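Local coordinates for protein L-lactate dehydrogenase (PDB 4UUL) that interconverts pyruvate and L-lactate with NADH and NAD+ as coenzymes, and belongs to a family whose members generally act on oxaloacetate and L-malate, at residues Y18-W23 and F84-M89; K124-G129 and K246-H251; M252-F257 and L265-P270. The protein carries 1 engineered substitution. All coordinates share one frame; numbering follows the deposited sequence.

Contact 1: residues Y18-W23 and F84-M89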
ATOM      1  N   TYR B  18       3.982  -3.884  -7.006  1.00 13.61           N
ATOM      2  CA  TYR B  18       4.633  -3.829  -5.694  1.00 14.29           C
ATOM      3  C   TYR B  18       3.570  -3.513  -4.630  1.00 13.21           C
ATOM      4  O   TYR B  18       3.489  -4.176  -3.569  1.00 15.03           O
ATOM      5  CB  TYR B  18       5.696  -2.759  -5.722  1.00 15.77           C
ATOM      6  CG  TYR B  18       6.500  -2.571  -4.454  1.00 15.25           C
ATOM      7  CD1 TYR B  18       7.458  -3.489  -4.062  1.00 16.95           C
ATOM      8  CD2 TYR B  18       6.352  -1.465  -3.697  1.00 16.01           C
ATOM      9  CE1 TYR B  18       8.235  -3.307  -2.919  1.00 16.82           C
ATOM     10  CE2 TYR B  18       7.121  -1.251  -2.588  1.00 16.81           C
ATOM     11  CZ  TYR B  18       8.053  -2.167  -2.202  1.00 15.63           C
ATOM     12  OH  TYR B  18       8.818  -1.876  -1.123  1.00 16.68           O
ATOM     13  N   ILE B  19       2.802  -2.449  -4.848  1.00 12.79           N
ATOM     14  CA  ILE B  19       1.836  -2.014  -3.860  1.00 12.95           C
ATOM     15  C   ILE B  19       0.650  -3.006  -3.792  1.00 13.30           C
ATOM     16  O   ILE B  19       0.142  -3.324  -2.721  1.00 13.56           O
ATOM     17  CB  ILE B  19       1.357  -0.547  -4.096  1.00 15.05           C
ATOM     18  CG1 ILE B  19       2.540   0.408  -4.095  1.00 17.94           C
ATOM     19  CG2 ILE B  19       0.303  -0.157  -3.099  1.00 15.89           C
ATOM     20  CD1 ILE B  19       2.243   1.790  -4.560  1.00 20.01           C
ATOM     21  N   LEU B  20       0.138  -3.348  -4.969  1.00 12.57           N
ATOM     22  CA  LEU B  20      -0.998  -4.241  -5.041  1.00 12.82           C
ATOM     23  C   LEU B  20      -0.767  -5.577  -4.348  1.00 12.52           C
ATOM     24  O   LEU B  20      -1.635  -6.082  -3.639  1.00 13.80           O
ATOM     25  CB  LEU B  20      -1.337  -4.423  -6.514  1.00 14.79           C
ATOM     26  CG  LEU B  20      -2.532  -5.205  -6.933  1.00 16.40           C
ATOM     27  CD1 LEU B  20      -3.831  -4.606  -6.360  1.00 16.78           C
ATOM     28  CD2 LEU B  20      -2.576  -5.271  -8.489  1.00 18.76           C
ATOM     29  N   SER B  21       0.379  -6.165  -4.600  1.00 12.59           N
ATOM     30  CA  SER B  21       0.689  -7.433  -3.964  0.80 14.00           C
ATOM     31  C   SER B  21       0.692  -7.326  -2.454  1.00 12.30           C
ATOM     32  O   SER B  21       0.108  -8.169  -1.795  1.00 13.46           O
ATOM     33  CB  SER B  21       2.016  -8.001  -4.469  0.80 16.18           C
ATOM     34  OG  SER B  21       3.102  -7.131  -4.181  0.80 16.61           O
ATOM     35  N   HIS B  22       1.318  -6.287  -1.917  1.00 13.09           N
ATOM     36  CA  HIS B  22       1.317  -6.145  -0.468  1.00 12.88           C
ATOM     37  C   HIS B  22      -0.080  -5.869   0.103  1.00 12.45           C
ATOM     38  O   HIS B  22      -0.464  -6.408   1.136  1.00 14.09           O
ATOM     39  CB  HIS B  22       2.287  -5.041  -0.042  1.00 13.67           C
ATOM     40  CG  HIS B  22       3.732  -5.436  -0.039  1.00 13.81           C
ATOM     41  ND1 HIS B  22       4.528  -5.394  -1.154  1.00 14.61           N
ATOM     42  CD2 HIS B  22       4.527  -5.885   0.968  1.00 13.30           C
ATOM     43  CE1 HIS B  22       5.740  -5.831  -0.837  1.00 15.24           C
ATOM     44  NE2 HIS B  22       5.755  -6.138   0.436  1.00 15.07           N
ATOM     45  N   TRP B  23      -0.846  -5.076  -0.616  0.54 12.03           N
ATOM     46  CA  TRP B  23      -2.165  -4.695  -0.159  0.54 12.89           C
ATOM     47  C   TRP B  23      -3.047  -5.927  -0.116  0.54 13.24           C
ATOM     48  O   TRP B  23      -3.730  -6.189   0.868  0.54 14.70           O
ATOM     49  CB  TRP B  23      -2.720  -3.613  -1.070  0.54 14.05           C
ATOM     50  CG  TRP B  23      -3.719  -2.651  -0.422  0.54 16.35           C
ATOM     51  CD1 TRP B  23      -4.430  -2.856   0.718  0.54 20.40           C
ATOM     52  CD2 TRP B  23      -4.044  -1.316  -0.851  0.54 16.65           C
ATOM     53  NE1 TRP B  23      -5.246  -1.772   0.983  0.54 22.48           N
ATOM     54  CE2 TRP B  23      -5.006  -0.802   0.048  0.54 20.26           C
ATOM     55  CE3 TRP B  23      -3.620  -0.517  -1.900  0.54 19.44           C
ATOM     56  CZ2 TRP B  23      -5.532   0.476  -0.072  0.54 21.00           C
ATOM     57  CZ3 TRP B  23      -4.152   0.750  -2.019  0.54 22.10           C
ATOM     58  CH2 TRP B  23      -5.099   1.228  -1.120  0.54 21.81           C
ATOM     59  N   PHE B  84      -5.322  -9.392 -12.102  1.00 12.13           N
ATOM     60  CA  PHE B  84      -5.096  -7.965 -12.314  1.00 12.08           C
ATOM     61  C   PHE B  84      -4.125  -7.859 -13.495  1.00 11.97           C
ATOM     62  O   PHE B  84      -2.916  -8.101 -13.345  1.00 13.31           O
ATOM     63  CB  PHE B  84      -4.506  -7.334 -11.064  1.00 12.09           C
ATOM     64  CG  PHE B  84      -5.440  -7.322  -9.888  1.00 12.09           C
ATOM     65  CD1 PHE B  84      -5.543  -8.416  -9.032  1.00 12.24           C
ATOM     66  CD2 PHE B  84      -6.215  -6.204  -9.631  1.00 11.89           C
ATOM     67  CE1 PHE B  84      -6.385  -8.388  -7.958  1.00 12.59           C
ATOM     68  CE2 PHE B  84      -7.064  -6.200  -8.508  1.00 12.75           C
ATOM     69  CZ  PHE B  84      -7.127  -7.297  -7.688  1.00 12.37           C
ATOM     70  N   LEU B  85      -4.681  -7.520 -14.672  1.00 11.72           N
ATOM     71  CA  LEU B  85      -3.860  -7.442 -15.901  1.00 11.86           C
ATOM     72  C   LEU B  85      -3.325  -6.018 -15.989  1.00 11.51           C
ATOM     73  O   LEU B  85      -3.901  -5.130 -16.653  1.00 12.53           O
ATOM     74  CB  LEU B  85      -4.659  -7.846 -17.126  1.00 12.59           C
ATOM     75  CG  LEU B  85      -5.154  -9.263 -17.143  1.00 14.28           C
ATOM     76  CD1 LEU B  85      -5.783  -9.569 -18.464  1.00 15.05           C
ATOM     77  CD2 LEU B  85      -4.153 -10.340 -16.767  1.00 16.03           C
ATOM     78  N   VAL B  86      -2.207  -5.802 -15.310  1.00 12.11           N
ATOM     79  CA  VAL B  86      -1.573  -4.491 -15.208  1.00 12.19           C
ATOM     80  C   VAL B  86      -0.627  -4.245 -16.368  1.00 13.56           C
ATOM     81  O   VAL B  86      -0.560  -3.144 -16.915  1.00 14.79           O
ATOM     82  CB  VAL B  86      -0.762  -4.408 -13.890  1.00 13.13           C
ATOM     83  CG1 VAL B  86       0.052  -3.142 -13.791  1.00 14.74           C
ATOM     84  CG2 VAL B  86      -1.753  -4.531 -12.725  1.00 14.42           C
ATOM     85  N   ALA B  87       0.111  -5.280 -16.768  1.00 13.90           N
ATOM     86  CA  ALA B  87       1.121  -5.153 -17.816  1.00 15.01           C
ATOM     87  C   ALA B  87       0.459  -4.796 -19.138  1.00 14.60           C
ATOM     88  O   ALA B  87      -0.558  -5.362 -19.506  1.00 14.85           O
ATOM     89  CB  ALA B  87       1.930  -6.479 -17.977  1.00 17.15           C
ATOM     90  N   SER B  88       1.147  -3.969 -19.918  1.00 14.66           N
ATOM     91  CA  SER B  88       0.754  -3.648 -21.285  1.00 14.74           C
ATOM     92  C   SER B  88       1.994  -3.081 -21.991  1.00 17.37           C
ATOM     93  O   SER B  88       2.994  -2.808 -21.366  1.00 20.76           O
ATOM     94  CB  SER B  88      -0.367  -2.649 -21.291  1.00 18.14           C
ATOM     95  OG  SER B  88       0.037  -1.426 -20.782  1.00 22.59           O
ATOM     96  N   MET B  89       1.929  -2.931 -23.302  0.59 15.81           N
ATOM     97  CA  MET B  89       2.988  -2.316 -24.074  0.59 17.92           C
ATOM     98  C   MET B  89       2.809  -0.820 -23.989  0.59 18.94           C
ATOM     99  O   MET B  89       1.725  -0.302 -24.287  0.59 19.71           O
ATOM    100  CB  MET B  89       2.915  -2.803 -25.529  0.59 20.47           C
ATOM    101  CG  MET B  89       2.775  -4.319 -25.628  0.59 29.38           C
ATOM    102  SD  MET B  89       4.232  -5.203 -24.994  0.59 41.11           S
ATOM    103  CE  MET B  89       5.434  -4.708 -26.231  0.59 38.69           C
TER

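Contact 2: residues K124-G129 and K246-H251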
ATOM      1  N   LYS B 124     -12.151 -14.020 -12.487  1.00 15.30           N
ATOM      2  CA  LYS B 124     -12.528 -12.642 -12.707  1.00 14.76           C
ATOM      3  C   LYS B 124     -11.277 -11.850 -13.137  1.00 13.36           C
ATOM      4  O   LYS B 124     -10.330 -11.668 -12.359  1.00 14.71           O
ATOM      5  CB  LYS B 124     -13.185 -12.040 -11.440  1.00 16.22           C
ATOM      6  CG  LYS B 124     -14.529 -12.705 -11.157  1.00 19.31           C
ATOM      7  CD  LYS B 124     -15.328 -12.168 -10.020  1.00 22.50           C
ATOM      8  CE  LYS B 124     -16.771 -12.654 -10.172  1.00 27.81           C
ATOM      9  NZ  LYS B 124     -17.631 -12.089  -9.207  1.00 30.41           N
ATOM     10  N   VAL B 125     -11.313 -11.363 -14.360  1.00 13.79           N
ATOM     11  CA  VAL B 125     -10.198 -10.738 -15.017  1.00 13.83           C
ATOM     12  C   VAL B 125     -10.475  -9.235 -15.104  1.00 13.17           C
ATOM     13  O   VAL B 125     -11.387  -8.795 -15.784  1.00 13.42           O
ATOM     14  CB  VAL B 125     -10.005 -11.286 -16.448  1.00 13.50           C
ATOM     15  CG1 VAL B 125      -8.806 -10.660 -17.123  1.00 14.46           C
ATOM     16  CG2 VAL B 125      -9.923 -12.791 -16.417  1.00 15.36           C
ATOM     17  N   LEU B 126      -9.659  -8.463 -14.386  1.00 12.93           N
ATOM     18  CA  LEU B 126      -9.703  -7.016 -14.383  1.00 11.70           C
ATOM     19  C   LEU B 126      -8.555  -6.467 -15.221  1.00 11.65           C
ATOM     20  O   LEU B 126      -7.382  -6.621 -14.875  1.00 12.55           O
ATOM     21  CB  LEU B 126      -9.601  -6.496 -12.967  1.00 11.31           C
ATOM     22  CG  LEU B 126      -9.562  -4.974 -12.825  1.00 11.71           C
ATOM     23  CD1 LEU B 126     -10.745  -4.287 -13.521  1.00 13.14           C
ATOM     24  CD2 LEU B 126      -9.518  -4.578 -11.362  1.00 12.64           C
ATOM     25  N   VAL B 127      -8.898  -5.824 -16.324  1.00 12.09           N
ATOM     26  CA  VAL B 127      -7.912  -5.272 -17.247  1.00 12.19           C
ATOM     27  C   VAL B 127      -7.630  -3.828 -16.894  1.00 11.94           C
ATOM     28  O   VAL B 127      -8.528  -2.979 -16.827  1.00 12.30           O
ATOM     29  CB  VAL B 127      -8.409  -5.393 -18.697  1.00 12.80           C
ATOM     30  CG1 VAL B 127      -7.353  -4.883 -19.643  1.00 14.22           C
ATOM     31  CG2 VAL B 127      -8.786  -6.823 -18.982  1.00 13.89           C
ATOM     32  N   ILE B 128      -6.349  -3.551 -16.627  1.00 12.43           N
ATOM     33  CA  ILE B 128      -5.876  -2.263 -16.187  1.00 12.50           C
ATOM     34  C   ILE B 128      -4.950  -1.629 -17.197  1.00 12.73           C
ATOM     35  O   ILE B 128      -5.076  -0.428 -17.486  1.00 13.70           O
ATOM     36  CB  ILE B 128      -5.191  -2.393 -14.831  1.00 12.49           C
ATOM     37  CG1 ILE B 128      -6.216  -2.917 -13.796  1.00 13.22           C
ATOM     38  CG2 ILE B 128      -4.572  -1.079 -14.368  1.00 15.12           C
ATOM     39  CD1 ILE B 128      -5.644  -3.498 -12.563  1.00 15.40           C
ATOM     40  N   GLY B 129      -4.044  -2.397 -17.762  1.00 11.67           N
ATOM     41  CA  GLY B 129      -3.088  -1.859 -18.737  1.00 13.24           C
ATOM     42  C   GLY B 129      -3.795  -1.244 -19.939  1.00 12.78           C
ATOM     43  O   GLY B 129      -4.750  -1.781 -20.457  1.00 13.70           O
ATOM     44  N   LYS B 246      -5.400   1.528  -5.598  1.00 12.22           N
ATOM     45  CA  LYS B 246      -6.549   1.718  -4.720  1.00 12.01           C
ATOM     46  C   LYS B 246      -7.832   1.418  -5.518  1.00 12.43           C
ATOM     47  O   LYS B 246      -8.721   0.712  -5.068  1.00 12.28           O
ATOM     48  CB  LYS B 246      -6.528   3.111  -4.129  1.00 11.71           C
ATOM     49  CG  LYS B 246      -7.628   3.405  -3.101  1.00 12.71           C
ATOM     50  CD  LYS B 246      -8.954   3.833  -3.657  1.00 13.32           C
ATOM     51  CE  LYS B 246      -9.958   4.048  -2.523  1.00 12.60           C
ATOM     52  NZ  LYS B 246     -11.245   4.581  -3.019  1.00 14.27           N
ATOM     53  N   ALA B 247      -7.957   2.008  -6.708  1.00 11.63           N
ATOM     54  CA  ALA B 247      -9.122   1.801  -7.546  1.00 11.39           C
ATOM     55  C   ALA B 247      -9.260   0.334  -7.982  1.00 11.68           C
ATOM     56  O   ALA B 247     -10.364  -0.184  -8.049  1.00 12.05           O
ATOM     57  CB  ALA B 247      -9.029   2.693  -8.785  1.00 12.72           C
ATOM     58  N   ALA B 248      -8.137  -0.311  -8.314  1.00 11.34           N
ATOM     59  CA  ALA B 248      -8.154  -1.696  -8.735  1.00 12.14           C
ATOM     60  C   ALA B 248      -8.679  -2.635  -7.663  1.00 12.12           C
ATOM     61  O   ALA B 248      -9.514  -3.512  -7.920  1.00 12.40           O
ATOM     62  CB  ALA B 248      -6.809  -2.136  -9.233  1.00 12.26           C
ATOM     63  N   ILE B 249      -8.144  -2.507  -6.472  0.79 12.43           N
ATOM     64  CA  ILE B 249      -8.624  -3.295  -5.341  0.79 14.95           C
ATOM     65  C   ILE B 249     -10.086  -3.025  -5.084  0.79 14.27           C
ATOM     66  O   ILE B 249     -10.866  -3.960  -4.903  0.79 14.64           O
ATOM     67  CB  ILE B 249      -7.775  -3.053  -4.087  0.79 17.39           C
ATOM     68  CG1 ILE B 249      -6.373  -3.644  -4.335  0.79 20.20           C
ATOM     69  CG2 ILE B 249      -8.418  -3.657  -2.813  0.79 20.15           C
ATOM     70  CD1 ILE B 249      -5.393  -3.274  -3.290  0.79 23.34           C
ATOM     71  N   GLN B 250     -10.463  -1.754  -5.095  1.00 13.32           N
ATOM     72  CA  GLN B 250     -11.845  -1.353  -4.869  1.00 13.99           C
ATOM     73  C   GLN B 250     -12.802  -2.032  -5.882  1.00 13.53           C
ATOM     74  O   GLN B 250     -13.833  -2.611  -5.529  1.00 14.21           O
ATOM     75  CB  GLN B 250     -11.939   0.161  -4.999  1.00 14.74           C
ATOM     76  CG  GLN B 250     -13.331   0.723  -4.796  1.00 14.78           C
ATOM     77  CD  GLN B 250     -13.324   2.216  -4.663  1.00 13.92           C
ATOM     78  OE1 GLN B 250     -12.357   2.904  -5.061  1.00 14.08           O
ATOM     79  NE2 GLN B 250     -14.390   2.753  -4.113  1.00 15.67           N
ATOM     80  N   HIS B 251     -12.419  -2.027  -7.148  1.00 12.09           N
ATOM     81  CA  HIS B 251     -13.212  -2.668  -8.185  1.00 12.88           C
ATOM     82  C   HIS B 251     -13.273  -4.159  -7.960  1.00 12.48           C
ATOM     83  O   HIS B 251     -14.358  -4.756  -7.970  1.00 13.05           O
ATOM     84  CB  HIS B 251     -12.566  -2.348  -9.548  1.00 11.68           C
ATOM     85  CG  HIS B 251     -13.219  -2.975 -10.743  1.00 11.41           C
ATOM     86  ND1 HIS B 251     -13.572  -2.265 -11.867  1.00 12.08           N
ATOM     87  CD2 HIS B 251     -13.467  -4.285 -11.044  1.00 13.03           C
ATOM     88  CE1 HIS B 251     -14.043  -3.079 -12.776  1.00 12.99           C
ATOM     89  NE2 HIS B 251     -13.977  -4.320 -12.317  1.00 13.84           N
TER

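Contact 3: residues M252-F257 and L265-P270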
ATOM      1  N   MET B 252     -12.120  -4.805  -7.770  1.00 12.98           N
ATOM      2  CA  MET B 252     -12.121  -6.253  -7.602  1.00 13.60           C
ATOM      3  C   MET B 252     -12.905  -6.679  -6.352  1.00 14.16           C
ATOM      4  O   MET B 252     -13.634  -7.668  -6.402  1.00 14.63           O
ATOM      5  CB  MET B 252     -10.710  -6.804  -7.583  1.00 12.83           C
ATOM      6  CG  MET B 252     -10.671  -8.344  -7.626  1.00 14.86           C
ATOM      7  SD  MET B 252     -11.187  -9.052  -9.197  1.00 15.25           S
ATOM      8  CE  MET B 252      -9.644  -8.875 -10.131  1.00 16.12           C
ATOM      9  N   LYS B 253     -12.750  -5.969  -5.242  1.00 13.57           N
ATOM     10  CA  LYS B 253     -13.462  -6.338  -4.038  1.00 13.44           C
ATOM     11  C   LYS B 253     -14.975  -6.233  -4.232  1.00 14.29           C
ATOM     12  O   LYS B 253     -15.736  -7.108  -3.788  1.00 16.56           O
ATOM     13  CB  LYS B 253     -12.970  -5.449  -2.884  1.00 15.32           C
ATOM     14  CG  LYS B 253     -13.436  -5.927  -1.512  1.00 17.64           C
ATOM     15  CD  LYS B 253     -12.918  -5.029  -0.424  1.00 19.91           C
ATOM     16  CE  LYS B 253     -13.289  -5.548   0.940  1.00 27.31           C
ATOM     17  NZ  LYS B 253     -12.529  -4.785   1.971  1.00 34.74           N
ATOM     18  N   ALA B 254     -15.413  -5.177  -4.914  1.00 15.15           N
ATOM     19  CA  ALA B 254     -16.827  -5.036  -5.244  1.00 15.14           C
ATOM     20  C   ALA B 254     -17.292  -6.187  -6.164  1.00 14.84           C
ATOM     21  O   ALA B 254     -18.367  -6.746  -5.960  1.00 16.50           O
ATOM     22  CB  ALA B 254     -17.078  -3.734  -5.931  1.00 16.20           C
ATOM     23  N   TRP B 255     -16.491  -6.515  -7.163  1.00 14.83           N
ATOM     24  CA  TRP B 255     -16.812  -7.587  -8.105  1.00 15.03           C
ATOM     25  C   TRP B 255     -16.934  -8.931  -7.413  1.00 15.73           C
ATOM     26  O   TRP B 255     -17.767  -9.772  -7.771  1.00 17.46           O
ATOM     27  CB  TRP B 255     -15.750  -7.633  -9.206  1.00 14.64           C
ATOM     28  CG  TRP B 255     -16.108  -8.392 -10.420  1.00 14.02           C
ATOM     29  CD1 TRP B 255     -17.310  -8.947 -10.752  1.00 16.73           C
ATOM     30  CD2 TRP B 255     -15.222  -8.645 -11.519  1.00 13.85           C
ATOM     31  NE1 TRP B 255     -17.202  -9.547 -11.995  1.00 16.77           N
ATOM     32  CE2 TRP B 255     -15.956  -9.340 -12.496  1.00 15.63           C
ATOM     33  CE3 TRP B 255     -13.881  -8.332 -11.767  1.00 13.97           C
ATOM     34  CZ2 TRP B 255     -15.391  -9.718 -13.707  1.00 14.65           C
ATOM     35  CZ3 TRP B 255     -13.306  -8.714 -12.968  1.00 14.02           C
ATOM     36  CH2 TRP B 255     -14.074  -9.400 -13.933  1.00 14.00           C
ATOM     37  N   LEU B 256     -16.088  -9.168  -6.415  1.00 16.86           N
ATOM     38  CA  LEU B 256     -16.065 -10.443  -5.744  1.00 17.01           C
ATOM     39  C   LEU B 256     -17.238 -10.609  -4.778  1.00 18.20           C
ATOM     40  O   LEU B 256     -17.809 -11.707  -4.731  1.00 21.35           O
ATOM     41  CB  LEU B 256     -14.742 -10.650  -4.997  1.00 17.39           C
ATOM     42  CG  LEU B 256     -13.518 -10.987  -5.832  1.00 17.55           C
ATOM     43  CD1 LEU B 256     -12.234 -10.817  -5.031  1.00 17.75           C
ATOM     44  CD2 LEU B 256     -13.588 -12.388  -6.390  1.00 21.09           C
ATOM     45  N   PHE B 257     -17.582  -9.552  -4.023  1.00 18.08           N
ATOM     46  CA  PHE B 257     -18.455  -9.670  -2.837  1.00 19.86           C
ATOM     47  C   PHE B 257     -19.662  -8.758  -2.831  1.00 21.83           C
ATOM     48  O   PHE B 257     -20.515  -8.877  -1.946  1.00 24.34           O
ATOM     49  CB  PHE B 257     -17.655  -9.474  -1.542  1.00 22.79           C
ATOM     50  CG  PHE B 257     -16.476 -10.391  -1.443  1.00 22.42           C
ATOM     51  CD1 PHE B 257     -16.672 -11.751  -1.286  1.00 24.82           C
ATOM     52  CD2 PHE B 257     -15.185  -9.907  -1.546  1.00 21.96           C
ATOM     53  CE1 PHE B 257     -15.620 -12.612  -1.240  1.00 25.53           C
ATOM     54  CE2 PHE B 257     -14.112 -10.791  -1.476  1.00 21.02           C
ATOM     55  CZ  PHE B 257     -14.345 -12.125  -1.323  1.00 22.95           C
ATOM     56  N   LEU B 265     -20.667   2.145  -8.952  1.00 14.91           N
ATOM     57  CA  LEU B 265     -19.278   2.116  -9.397  1.00 13.47           C
ATOM     58  C   LEU B 265     -19.194   2.027 -10.916  1.00 13.26           C
ATOM     59  O   LEU B 265     -19.786   1.127 -11.527  1.00 14.55           O
ATOM     60  CB  LEU B 265     -18.551   0.903  -8.828  1.00 14.99           C
ATOM     61  CG  LEU B 265     -18.478   0.811  -7.284  1.00 15.96           C
ATOM     62  CD1 LEU B 265     -17.619  -0.343  -6.872  1.00 18.38           C
ATOM     63  CD2 LEU B 265     -18.033   2.098  -6.631  1.00 16.89           C
ATOM     64  N   SER B 266     -18.468   2.949 -11.508  1.00 12.07           N
ATOM     65  CA  SER B 266     -18.222   2.876 -12.942  1.00 12.11           C
ATOM     66  C   SER B 266     -17.287   1.690 -13.177  1.00 12.23           C
ATOM     67  O   SER B 266     -16.277   1.549 -12.495  1.00 12.89           O
ATOM     68  CB  SER B 266     -17.549   4.161 -13.397  1.00 12.75           C
ATOM     69  OG  SER B 266     -18.368   5.314 -13.168  1.00 13.96           O
ATOM     70  N   MET B 267     -17.684   0.842 -14.118  1.00 11.95           N
ATOM     71  CA  MET B 267     -16.916  -0.313 -14.483  1.00 11.81           C
ATOM     72  C   MET B 267     -17.025  -0.552 -16.001  1.00 11.58           C
ATOM     73  O   MET B 267     -18.120  -0.474 -16.555  1.00 12.31           O
ATOM     74  CB  MET B 267     -17.456  -1.566 -13.773  1.00 12.84           C
ATOM     75  CG  MET B 267     -17.365  -1.511 -12.273  1.00 13.87           C
ATOM     76  SD  MET B 267     -18.100  -2.986 -11.502  1.00 20.73           S
ATOM     77  CE  MET B 267     -17.175  -3.101 -10.045  1.00 21.54           C
ATOM     78  N   GLY B 268     -15.902  -0.875 -16.655  1.00 12.38           N
ATOM     79  CA  GLY B 268     -15.936  -1.291 -18.045  1.00 11.93           C
ATOM     80  C   GLY B 268     -16.377  -2.721 -18.105  1.00 12.02           C
ATOM     81  O   GLY B 268     -15.736  -3.589 -17.520  1.00 13.07           O
ATOM     82  N   ILE B 269     -17.449  -2.983 -18.846  1.00 12.52           N
ATOM     83  CA  ILE B 269     -17.945  -4.351 -18.989  1.00 13.40           C
ATOM     84  C   ILE B 269     -18.291  -4.596 -20.436  1.00 13.44           C
ATOM     85  O   ILE B 269     -18.643  -3.673 -21.166  1.00 13.35           O
ATOM     86  CB  ILE B 269     -19.145  -4.668 -18.078  1.00 13.82           C
ATOM     87  CG1 ILE B 269     -20.252  -3.629 -18.278  1.00 15.68           C
ATOM     88  CG2 ILE B 269     -18.729  -4.730 -16.633  1.00 15.81           C
ATOM     89  CD1 ILE B 269     -21.591  -4.055 -17.684  1.00 17.02           C
ATOM     90  N   PRO B 270     -18.189  -5.861 -20.860  1.00 14.04           N
ATOM     91  CA  PRO B 270     -18.792  -6.213 -22.155  1.00 14.82           C
ATOM     92  C   PRO B 270     -20.216  -5.693 -22.180  1.00 14.72           C
ATOM     93  O   PRO B 270     -20.979  -5.935 -21.259  1.00 16.04           O
ATOM     94  CB  PRO B 270     -18.770  -7.756 -22.122  1.00 16.32           C
ATOM     95  CG  PRO B 270     -17.589  -8.068 -21.232  1.00 16.70           C
ATOM     96  CD  PRO B 270     -17.711  -7.035 -20.133  1.00 16.01           C
TER

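Contact 1: residues Y18-W23 and F84-M89
In the Rossmann fold of the NAD-binding domain, the first strand leads into the glycine-rich G11 to G17 sequence, whose last residues already begin helix 15-25, and this helix lies against the parallel sheet; L20 is where it meets F84 in strand 82-85 and V86 just beyond it. The contact is small and wholly apolar, and one leucine supplies the helix side of it. L20 points toward the strand, and its CG stands anti to the backbone N (chi1 -175°), which carries both methyls down to the sheet. CD2 settles at the root of the phenylalanine, 3.8 Å from F84 CG, and also approaches V86 CG2 at a looser 4.4 Å. CD1 lies farther out, near the rim of the F84 ring, with F84 CE2 its nearest ring atom at 4.2 Å. Both methyls are on the same side of the ring, and neither is over its centre. Helix 242-257 adds to this apolar setting through I249, which packs on L20.

Beyond F84 the strand gives way to an inverse gamma turn centred on L85. The chain then runs to S88, which contacts NADH in a complex of this enzyme, and V86 lies beside I16 and I128, two further coenzyme-site residues. The packing of L20 thus sits next to the dinucleotide site. The helix also faces the second subunit: Y18 OH hydrogen-bonds both E55 of its own chain and A242 of that subunit. One turn on, H22 is fixed by its own helix, its ND1 donating in the ring plane to Y18 O at 2.9 Å, with an N-H...O angle of 167°.

Contact 2: residues K124-G129 and K246-H251
L126 and H251 make the close part of this contact: the leucine methyl CD1 stands almost squarely over the imidazole, 3.5 Å from the ring centroid and 13° off its normal, a CH-pi contact. H251 NE2 is the ring atom nearest to L126 CD1, at 3.4 Å. The ring is held by its rim as well as covered on this face, since NE2 also hydrogen-bonds S152 OG on the neighbouring strand 151-153. With its CG anti to the backbone N (chi1 178°), H251 reaches from the helix toward the sheet and brings its ring under the leucine. The other methyl, L126 CD2, lies 3.6 Å from A248 O, so the branched end of L126 fits between the imidazole and the helix backbone. A248 completes the apolar side: its CB is 3.8 Å from I128 CD1, and its short side chain is consistent with the close approach of the backbones, I128 CA to A248 CA 7.8 Å.

This is a seam between domains, where helix 242-257 of the C-terminal part lies on strand 124-127 of the Rossmann sheet. I128, just past the strand, contacts NADH in a complex of this enzyme.

Away from the strand the character changes. K246 and Q250 are partly exposed and take no part in the packing. K246 NZ donates to Q250 OE1 at 2.9 Å, but from well above the carbonyl plane rather than along a lone pair. The same oxygen also bonds N160 ND2, while K246 NZ also hydrogen-bonds C59 O of the second subunit, which approaches on this partly exposed side.

Contact 3: residues M252-F257 and L265-P270
A254 is the residue of 252-257 that meets L265 and M267, and the walk along the last turns of helix 242-257 shows how it is singled out. M252 turns away from strand 265-270, toward C82 of the Rossmann sheet. K253 extends elsewhere and forms a salt bridge with E28. A254 points toward the strand, and its CB lies 3.6 Å from L265 CD1 and 4.2 Å from M267 CE. The two partners reach it differently: L265 offers one branch of its fork, whereas M267 stretches out beyond CG (chi2 177°) and presents its terminal methyl. W255 comes next; its indole borders this packing without close contact and touches I297, while its backbone O accepts a hydrogen bond from K124 NZ. L256 packs on Y30, and at the helix end the F257 ring has L256 CB 3.5 Å above one face, toward the rim.

The partners alternate along 265-270, the first strand of the three-stranded antiparallel sheet 265-270, 284-291, 297-299, which also bonds through the G268 backbone to S153. L265 and M267 therefore face the helix, while S266 between them bonds to Q159 and V182. Three methyl groups carry the contact, so it rests on dispersion and the burial of apolar surface, which impose little direction; the directional bonding is left to neighbouring polar groups.

Helix 242-257 ties the three together: contact 2 and contact 3 use successive turns of it, and M252 CB lies 3.6 Å from F84 CZ of contact 1. Contacts 1 and 2 also share the Rossmann sheet, where strands 82-85 and 124-127 are neighbours joined through L85 N and L126 O, 2.9 Å apart. The touching residues are mostly buried; the second subunit reaches the segments of contacts 1 and 2 alone, and in contact 3 exposure comes at the helix end, F257. Contact 1 sets aliphatic methyls on a phenyl ring and contact 2 one methyl on a polar imidazole, both beside the coenzyme site. Contact 3, within the C-terminal part, is purely aliphatic apart from the methionine.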